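Local coordinates for uncharacterized protein VPA0106 (Vibrio parahaemolyticus, PDB 3U07) that is of unknown function, a probably exported protein that combines DUF1254 and DUF1214 family regions in a single chain, at residues H333-A341 against D378-S388. The protein carries 2 engineered substitutions. Sequence-based numbering, arbitrary orientation.
Sequences HDYVMRFKA and DKDGYYTIYMS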
loop_
_atom_site.group_PDB
_atom_site.type_symbol
_atom_site.label_atom_id
_atom_site.label_comp_id
_atom_site.label_asym_id
_atom_site.label_seq_id
_atom_site.Cartn_x
_atom_site.Cartn_y
_atom_site.Cartn_z
ATOM N N HIS A 333 -25.971 -21.401 1.004
ATOM C CA HIS A 333 -26.248 -21.358 -0.422
ATOM C C HIS A 333 -25.035 -21.668 -1.282
ATOM O O HIS A 333 -23.911 -21.810 -0.797
ATOM C CB HIS A 333 -26.714 -19.955 -0.836
ATOM C CG HIS A 333 -27.897 -19.435 -0.081
ATOM N ND1 HIS A 333 -29.195 -19.785 -0.394
ATOM C CD2 HIS A 333 -27.983 -18.567 0.956
ATOM C CE1 HIS A 333 -30.026 -19.155 0.416
ATOM N NE2 HIS A 333 -29.317 -18.411 1.246
ATOM N N ASP A 334 -25.313 -21.767 -2.576
ATOM C CA ASP A 334 -24.314 -21.956 -3.607
ATOM C C ASP A 334 -24.459 -20.609 -4.319
ATOM O O ASP A 334 -25.555 -20.048 -4.356
ATOM C CB ASP A 334 -24.704 -23.092 -4.547
ATOM C CG ASP A 334 -24.051 -24.408 -4.177
ATOM O OD1 ASP A 334 -23.596 -24.551 -3.022
ATOM O OD2 ASP A 334 -24.001 -25.302 -5.046
ATOM N N TYR A 335 -23.377 -20.064 -4.857
ATOM C CA TYR A 335 -23.491 -18.779 -5.530
ATOM C C TYR A 335 -22.889 -18.803 -6.920
ATOM O O TYR A 335 -22.104 -19.690 -7.258
ATOM C CB TYR A 335 -22.802 -17.683 -4.715
ATOM C CG TYR A 335 -23.307 -17.548 -3.298
ATOM C CD1 TYR A 335 -22.827 -18.377 -2.280
ATOM C CD2 TYR A 335 -24.267 -16.591 -2.972
ATOM C CE1 TYR A 335 -23.294 -18.249 -0.967
ATOM C CE2 TYR A 335 -24.736 -16.458 -1.672
ATOM C CZ TYR A 335 -24.247 -17.287 -0.676
ATOM O OH TYR A 335 -24.720 -17.152 0.611
ATOM N N VAL A 336 -23.281 -17.829 -7.732
ATOM C CA VAL A 336 -22.749 -17.712 -9.075
ATOM C C VAL A 336 -22.498 -16.240 -9.398
ATOM O O VAL A 336 -23.268 -15.357 -9.022
ATOM C CB VAL A 336 -23.687 -18.355 -10.133
ATOM C CG1 VAL A 336 -24.985 -17.586 -10.235
ATOM C CG2 VAL A 336 -22.975 -18.411 -11.482
HETATM N N MSE A 337 -21.392 -16.002 -10.092
HETATM C CA MSE A 337 -20.959 -14.671 -10.487
HETATM C C MSE A 337 -20.695 -14.717 -11.989
HETATM O O MSE A 337 -19.875 -15.508 -12.443
HETATM C CB MSE A 337 -19.656 -14.363 -9.764
HETATM C CG MSE A 337 -19.497 -12.976 -9.219
HETATM SE SE MSE A 337 -17.809 -12.879 -8.262
HETATM C CE MSE A 337 -17.576 -14.713 -7.774
ATOM N N ARG A 338 -21.378 -13.882 -12.761
ATOM C CA ARG A 338 -21.162 -13.874 -14.205
ATOM C C ARG A 338 -20.973 -12.435 -14.673
ATOM O O ARG A 338 -21.834 -11.584 -14.453
ATOM C CB ARG A 338 -22.348 -14.524 -14.911
ATOM C CG ARG A 338 -22.255 -14.535 -16.420
ATOM C CD ARG A 338 -23.470 -15.243 -16.994
ATOM N NE ARG A 338 -23.889 -14.676 -18.272
ATOM C CZ ARG A 338 -23.318 -14.943 -19.440
ATOM N NH1 ARG A 338 -22.292 -15.783 -19.507
ATOM N NH2 ARG A 338 -23.773 -14.361 -20.540
ATOM N N PHE A 339 -19.856 -12.174 -15.345
ATOM C CA PHE A 339 -19.541 -10.813 -15.776
ATOM C C PHE A 339 -18.532 -10.743 -16.918
ATOM O O PHE A 339 -17.752 -11.671 -17.138
ATOM C CB PHE A 339 -18.930 -10.065 -14.597
ATOM C CG PHE A 339 -17.757 -10.791 -13.986
ATOM C CD1 PHE A 339 -17.964 -11.831 -13.085
ATOM C CD2 PHE A 339 -16.455 -10.498 -14.380
ATOM C CE1 PHE A 339 -16.897 -12.574 -12.585
ATOM C CE2 PHE A 339 -15.377 -11.234 -13.889
ATOM C CZ PHE A 339 -15.598 -12.276 -12.990
ATOM N N LYS A 340 -18.543 -9.615 -17.622
ATOM C CA LYS A 340 -17.599 -9.359 -18.701
ATOM C C LYS A 340 -16.243 -9.069 -18.044
ATOM O O LYS A 340 -16.173 -8.705 -16.865
ATOM C CB LYS A 340 -18.028 -8.129 -19.509
ATOM C CG LYS A 340 -19.119 -8.385 -20.548
ATOM C CD LYS A 340 -18.601 -8.023 -21.940
ATOM C CE LYS A 340 -19.095 -8.975 -23.026
ATOM N NZ LYS A 340 -20.403 -8.577 -23.621
ATOM N N ALA A 341 -15.163 -9.230 -18.795
ATOM C CA ALA A 341 -13.837 -8.962 -18.250
ATOM C C ALA A 341 -13.714 -7.499 -17.811
ATOM O O ALA A 341 -14.155 -6.590 -18.517
ATOM C CB ALA A 341 -12.775 -9.275 -19.293
ATOM N N ASP A 378 -16.537 -17.237 -21.695
ATOM C CA ASP A 378 -17.459 -17.954 -22.569
ATOM C C ASP A 378 -17.385 -17.398 -23.991
ATOM O O ASP A 378 -16.767 -16.356 -24.224
ATOM C CB ASP A 378 -18.896 -17.858 -22.019
ATOM C CG ASP A 378 -19.601 -16.553 -22.393
ATOM O OD1 ASP A 378 -18.928 -15.578 -22.776
ATOM O OD2 ASP A 378 -20.844 -16.496 -22.287
ATOM N N LYS A 379 -18.012 -18.093 -24.936
ATOM C CA LYS A 379 -17.995 -17.671 -26.334
ATOM C C LYS A 379 -18.358 -16.197 -26.488
ATOM O O LYS A 379 -17.926 -15.542 -27.436
ATOM C CB LYS A 379 -18.945 -18.548 -27.166
ATOM C CG LYS A 379 -20.193 -17.853 -27.696
ATOM C CD LYS A 379 -21.075 -18.844 -28.441
ATOM C CE LYS A 379 -22.552 -18.499 -28.301
ATOM N NZ LYS A 379 -22.885 -17.173 -28.881
ATOM N N ASP A 380 -19.144 -15.679 -25.549
ATOM C CA ASP A 380 -19.549 -14.279 -25.584
ATOM C C ASP A 380 -18.636 -13.420 -24.719
ATOM O O ASP A 380 -18.912 -12.243 -24.471
ATOM C CB ASP A 380 -21.001 -14.138 -25.127
ATOM C CG ASP A 380 -21.987 -14.489 -26.226
ATOM O OD1 ASP A 380 -23.150 -14.814 -25.904
ATOM O OD2 ASP A 380 -21.601 -14.428 -27.414
ATOM N N GLY A 381 -17.546 -14.025 -24.259
ATOM C CA GLY A 381 -16.583 -13.307 -23.446
ATOM C C GLY A 381 -16.970 -13.010 -22.011
ATOM O O GLY A 381 -16.428 -12.087 -21.406
ATOM N N TYR A 382 -17.920 -13.760 -21.469
ATOM C CA TYR A 382 -18.324 -13.565 -20.082
ATOM C C TYR A 382 -17.592 -14.593 -19.244
ATOM O O TYR A 382 -17.359 -15.715 -19.690
ATOM C CB TYR A 382 -19.830 -13.791 -19.881
ATOM C CG TYR A 382 -20.710 -12.597 -20.166
ATOM C CD1 TYR A 382 -21.143 -12.316 -21.462
ATOM C CD2 TYR A 382 -21.118 -11.748 -19.135
ATOM C CE1 TYR A 382 -21.966 -11.216 -21.725
ATOM C CE2 TYR A 382 -21.940 -10.646 -19.388
ATOM C CZ TYR A 382 -22.360 -10.388 -20.684
ATOM O OH TYR A 382 -23.175 -9.310 -20.936
ATOM N N TYR A 383 -17.193 -14.203 -18.041
ATOM C CA TYR A 383 -16.560 -15.154 -17.149
ATOM C C TYR A 383 -17.692 -15.548 -16.209
ATOM O O TYR A 383 -18.598 -14.755 -15.942
ATOM C CB TYR A 383 -15.416 -14.525 -16.353
ATOM C CG TYR A 383 -14.182 -14.244 -17.176
ATOM C CD1 TYR A 383 -14.077 -13.079 -17.935
ATOM C CD2 TYR A 383 -13.110 -15.141 -17.188
ATOM C CE1 TYR A 383 -12.933 -12.810 -18.684
ATOM C CE2 TYR A 383 -11.962 -14.880 -17.936
ATOM C CZ TYR A 383 -11.883 -13.711 -18.680
ATOM O OH TYR A 383 -10.758 -13.440 -19.422
ATOM N N THR A 384 -17.654 -16.779 -15.727
ATOM C CA THR A 384 -18.682 -17.261 -14.823
ATOM C C THR A 384 -18.029 -18.039 -13.703
ATOM O O THR A 384 -17.420 -19.076 -13.939
ATOM C CB THR A 384 -19.680 -18.192 -15.542
ATOM O OG1 THR A 384 -20.442 -17.441 -16.493
ATOM C CG2 THR A 384 -20.627 -18.828 -14.537
ATOM N N ILE A 385 -18.144 -17.529 -12.485
ATOM C CA ILE A 385 -17.572 -18.203 -11.331
ATOM C C ILE A 385 -18.693 -18.869 -10.534
ATOM O O ILE A 385 -19.668 -18.217 -10.155
ATOM C CB ILE A 385 -16.825 -17.213 -10.404
ATOM C CG1 ILE A 385 -15.621 -16.613 -11.142
ATOM C CG2 ILE A 385 -16.398 -17.928 -9.118
ATOM C CD1 ILE A 385 -14.842 -15.598 -10.327
ATOM N N TYR A 386 -18.561 -20.169 -10.294
ATOM C CA TYR A 386 -19.562 -20.898 -9.520
ATOM C C TYR A 386 -18.925 -21.197 -8.170
ATOM O O TYR A 386 -17.806 -21.703 -8.109
ATOM C CB TYR A 386 -19.971 -22.192 -10.235
ATOM C CG TYR A 386 -21.129 -22.902 -9.569
ATOM C CD1 TYR A 386 -20.934 -23.669 -8.418
ATOM C CD2 TYR A 386 -22.428 -22.781 -10.064
ATOM C CE1 TYR A 386 -22.003 -24.299 -7.774
ATOM C CE2 TYR A 386 -23.507 -23.406 -9.425
ATOM C CZ TYR A 386 -23.287 -24.162 -8.282
ATOM O OH TYR A 386 -24.346 -24.777 -7.646
HETATM N N MSE A 387 -19.636 -20.870 -7.092
HETATM C CA MSE A 387 -19.128 -21.063 -5.736
HETATM C C MSE A 387 -19.966 -21.981 -4.858
HETATM O O MSE A 387 -21.188 -21.864 -4.810
HETATM C CB MSE A 387 -19.003 -19.706 -5.029
HETATM C CG MSE A 387 -18.019 -18.736 -5.673
HETATM SE SE MSE A 387 -18.292 -16.916 -5.086
HETATM C CE MSE A 387 -19.691 -16.485 -6.335
ATOM N N SER A 388 -19.288 -22.874 -4.146
ATOM C CA SER A 388 -19.947 -23.808 -3.243
ATOM C C SER A 388 -18.953 -24.405 -2.254
ATOM O O SER A 388 -17.739 -24.327 -2.451
ATOM C CB SER A 388 -20.605 -24.944 -4.030
ATOM O OG SER A 388 -21.131 -25.922 -3.149
HETATM O O HOH W 1 -14.752 -10.089 -21.494
#
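D334 reaches across to two hydroxyls of the neighbouring strand with its two carboxylate oxygens. OD2 accepts from Y386 OH (2.7 Å) through its anti lone pair, the carboxylate standing almost perpendicular to the tyrosine ring, while OD1 accepts a hydrogen bond from S388 OG (2.8 Å), met from above the carboxylate plane. S388 OG is itself met by the backbone N of N390. Y335 pairs with M387 by two backbone hydrogen bonds, and its CB lies near the M387 methyl, whose exact position is doubtful; its hydroxyl leads away to the backbone N of D329. On the face it shares with Y386, R338 and T384, V336 lays CG2 against T384 CG2 (3.9 Å). Selenomethionine M337, joined to I385 by two backbone hydrogen bonds, lies beside it on the other face, though the exact placing of the M337 methyl is also doubtful. R338 runs out with CG anti to N (chi1 178°) and then bends at chi3, laying the guanidinium on the Y382 ring, planes 22° apart and centres 4.0 Å apart, a cation-pi stack. Its NH1 also forms a nearly straight salt bridge to D378 OD2 (3.2 Å), in the guanidinium plane but above that of the carboxylate, although D378 is poorly ordered. F339, likewise paired by two backbone hydrogen bonds with Y383, turns one ring face to Y383 CB; both rings meet W348 edge-to-face. K340 covers the opposite face of Y382 from R338, its CG making a CH-pi contact, so the ring is sandwiched between two basic side chains. Beyond it, a water bridges A341 N and G381 O, and A341 CB meets the Y383 ring edge. Strands 334-340 and 382-388 thus form the central antiparallel pair of a four-stranded mixed sheet, flanked by 432-434 and 400-402, within the DUF1214 family region.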